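Local atomic coordinates of hypothetical protein (Actinomyces odontolyticus, PDB entry 4MJG), a protein that is of unknown function but belongs to the DUF4853 family, is probably a lipoprotein in its natural form, and is built around a large antiparallel beta sheet. Residues I18-Y21 with I22-L26. Residues are numbered along the deposited sequence; the frame is centred on the assembly and turned at random.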
ATOM      1  N   ILE A  18      -8.179  14.459   0.484  1.00 53.81           N
ATOM      2  CA  ILE A  18      -8.378  13.010   0.500  1.00 55.64           C
ATOM      3  C   ILE A  18      -8.889  12.480  -0.843  1.00 57.49           C
ATOM      4  O   ILE A  18      -8.421  11.448  -1.324  1.00 64.68           O
ATOM      5  CB  ILE A  18      -9.335  12.589   1.648  1.00 58.08           C
ATOM      6  CG1 ILE A  18      -9.508  11.065   1.701  1.00 55.43           C
ATOM      7  CG2 ILE A  18     -10.693  13.274   1.529  1.00 61.89           C
ATOM      8  CD1 ILE A  18      -8.239  10.308   2.025  1.00 55.78           C
ATOM      9  N   GLU A  19      -9.827  13.203  -1.450  1.00 61.58           N
ATOM     10  CA  GLU A  19     -10.426  12.786  -2.717  1.00 64.70           C
ATOM     11  C   GLU A  19      -9.429  12.869  -3.871  1.00 64.56           C
ATOM     12  O   GLU A  19      -9.421  12.003  -4.748  1.00 64.75           O
ATOM     13  CB  GLU A  19     -11.656  13.642  -3.022  1.00 72.40           C
ATOM     14  CG  GLU A  19     -12.796  13.456  -2.027  1.00 79.55           C
ATOM     15  CD  GLU A  19     -13.398  14.775  -1.572  1.00 93.85           C
ATOM     16  OE1 GLU A  19     -12.674  15.572  -0.924  1.00 87.71           O
ATOM     17  OE2 GLU A  19     -14.594  15.008  -1.860  1.00 88.96           O
ATOM     18  N   GLU A  20      -8.600  13.912  -3.866  1.00 63.93           N
ATOM     19  CA  GLU A  20      -7.550  14.076  -4.871  1.00 67.84           C
ATOM     20  C   GLU A  20      -6.509  12.977  -4.728  1.00 64.93           C
ATOM     21  O   GLU A  20      -5.977  12.479  -5.725  1.00 72.42           O
ATOM     22  CB  GLU A  20      -6.883  15.450  -4.717  1.00 71.70           C
ATOM     23  CG  GLU A  20      -5.741  15.748  -5.689  1.00 74.57           C
ATOM     24  CD  GLU A  20      -6.205  16.074  -7.099  1.00 71.59           C
ATOM     25  OE1 GLU A  20      -7.416  15.989  -7.384  1.00 65.07           O
ATOM     26  OE2 GLU A  20      -5.339  16.419  -7.933  1.00 78.48           O
ATOM     27  N   TYR A  21      -6.224  12.606  -3.483  1.00 59.16           N
ATOM     28  CA  TYR A  21      -5.231  11.581  -3.189  1.00 64.50           C
ATOM     29  C   TYR A  21      -5.713  10.210  -3.645  1.00 61.24           C
ATOM     30  O   TYR A  21      -4.971   9.456  -4.287  1.00 71.08           O
ATOM     31  CB  TYR A  21      -4.943  11.553  -1.696  1.00 62.62           C
ATOM     32  CG  TYR A  21      -3.687  10.809  -1.312  1.00 64.94           C
ATOM     33  CD1 TYR A  21      -3.713   9.447  -1.031  1.00 64.26           C
ATOM     34  CD2 TYR A  21      -2.477  11.478  -1.192  1.00 70.20           C
ATOM     35  CE1 TYR A  21      -2.562   8.770  -0.656  1.00 71.02           C
ATOM     36  CE2 TYR A  21      -1.320  10.813  -0.815  1.00 69.28           C
ATOM     37  CZ  TYR A  21      -1.363   9.462  -0.551  1.00 68.64           C
ATOM     38  OH  TYR A  21      -0.210   8.816  -0.171  1.00 74.38           O
ATOM     39  N   ILE A  22      -6.961   9.899  -3.314  1.00 55.33           N
ATOM     40  CA  ILE A  22      -7.588   8.656  -3.757  1.00 58.46           C
ATOM     41  C   ILE A  22      -7.585   8.566  -5.284  1.00 60.34           C
ATOM     42  O   ILE A  22      -7.250   7.523  -5.861  1.00 61.29           O
ATOM     43  CB  ILE A  22      -9.030   8.550  -3.216  1.00 52.43           C
ATOM     44  CG1 ILE A  22      -8.994   8.241  -1.714  1.00 51.84           C
ATOM     45  CG2 ILE A  22      -9.806   7.468  -3.950  1.00 51.22           C
ATOM     46  CD1 ILE A  22     -10.323   8.389  -1.009  1.00 52.45           C
ATOM     47  N   SER A  23      -7.939   9.673  -5.924  1.00 59.90           N
ATOM     48  CA  SER A  23      -8.028   9.738  -7.379  1.00 63.43           C
ATOM     49  C   SER A  23      -6.673   9.608  -8.092  1.00 66.47           C
ATOM     50  O   SER A  23      -6.566   8.887  -9.088  1.00 62.24           O
ATOM     51  CB  SER A  23      -8.702  11.047  -7.790  1.00 63.05           C
ATOM     52  OG  SER A  23      -8.650  11.228  -9.191  1.00 68.76           O
ATOM     53  N   ARG A  24      -5.645  10.281  -7.573  1.00 67.63           N
ATOM     54  CA  ARG A  24      -4.391  10.471  -8.320  1.00 68.48           C
ATOM     55  C   ARG A  24      -3.118   9.854  -7.727  1.00 71.15           C
ATOM     56  O   ARG A  24      -2.219   9.465  -8.478  1.00 76.46           O
ATOM     57  CB  ARG A  24      -4.190  11.959  -8.580  1.00 70.74           C
ATOM     58  CG  ARG A  24      -4.964  12.383  -9.822  1.00 79.28           C
ATOM     59  CD  ARG A  24      -5.347  13.857  -9.902  1.00 82.65           C
ATOM     60  NE  ARG A  24      -4.221  14.770 -10.133  1.00 84.27           N
ATOM     61  CZ  ARG A  24      -3.562  14.916 -11.287  1.00 91.67           C
ATOM     62  NH1 ARG A  24      -3.877  14.210 -12.373  1.00 99.82           N
ATOM     63  NH2 ARG A  24      -2.560  15.789 -11.354  1.00 91.26           N
ATOM     64  N   GLN A  25      -3.029   9.762  -6.407  1.00 67.99           N
ATOM     65  CA  GLN A  25      -1.838   9.194  -5.774  1.00 69.17           C
ATOM     66  C   GLN A  25      -1.972   7.694  -5.557  1.00 68.38           C
ATOM     67  O   GLN A  25      -1.019   6.943  -5.783  1.00 68.48           O
ATOM     68  CB  GLN A  25      -1.558   9.877  -4.437  1.00 74.42           C
ATOM     69  CG  GLN A  25      -1.505  11.395  -4.506  1.00 83.83           C
ATOM     70  CD  GLN A  25      -0.582  11.905  -5.594  1.00 97.72           C
ATOM     71  OE1 GLN A  25       0.489  11.345  -5.830  1.00101.25           O
ATOM     72  NE2 GLN A  25      -0.993  12.979  -6.265  1.00108.44           N
ATOM     73  N   LEU A  26      -3.152   7.260  -5.126  1.00 65.80           N
ATOM     74  CA  LEU A  26      -3.357   5.867  -4.721  1.00 60.05           C
ATOM     75  C   LEU A  26      -2.952   4.859  -5.807  1.00 59.14           C
ATOM     76  O   LEU A  26      -2.285   3.866  -5.506  1.00 66.32           O
ATOM     77  CB  LEU A  26      -4.808   5.645  -4.271  1.00 60.62           C
ATOM     78  CG  LEU A  26      -5.104   4.403  -3.429  1.00 58.93           C
ATOM     79  CD1 LEU A  26      -4.190   4.308  -2.220  1.00 59.25           C
ATOM     80  CD2 LEU A  26      -6.559   4.414  -2.988  1.00 57.84           C
TER
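Glu20 and Arg24, one helical turn apart, form a salt bridge in which OE2 of Glu20 lies 3.0 Å from NE of Arg24. Its N-H...O angle of 124° makes the hydrogen-bond component weak, and although OE2 sits near the guanidinium plane at its edge, the carboxylate and guanidinium planes are turned 46° apart. The two chains run side by side, and the bend of the glutamate at chi2 and of the arginine at chi3 brings the carboxylate to NE.

Backbone bonds from Ile22 N to Ile18 O (2.9 Å) and from Ser23 N to Glu19 O (3.0 Å) show the i to i+4 pattern of an alpha-helix. Tyr21 O keeps the i to i+4 bond from Gln25 N at 2.9 Å and also accepts from Leu26 N at 3.0 Å, an i to i+5 (pi-type) bond near the junction of helices 18-24 and 26-31.

Tyr21 has CG anti to its backbone N (chi1 -164°), which carries the ring beneath Gln25. CB of Gln25 stands 3.6 Å from the Tyr21 ring centroid, almost directly above it, a CH-pi contact over one face, while Gln25 CG approaches Tyr21 CD2 to 3.5 Å. With an alanine at Tyr21, Gln25 CB and CG would probably lose the aromatic surface under them, and a gap would probably open beside Val65, Ser134 and Leu137. Elsewhere on the helix, Ile18 CG1 packs against Ile22 CD1 at 3.9 Å.

Ile18, Tyr21 and Leu26 all reach Val65 of strand 62-73, laying this short helix and the start of the next against the antiparallel sheet, while Tyr21 also touches Ser134 and Leu137 in a loop.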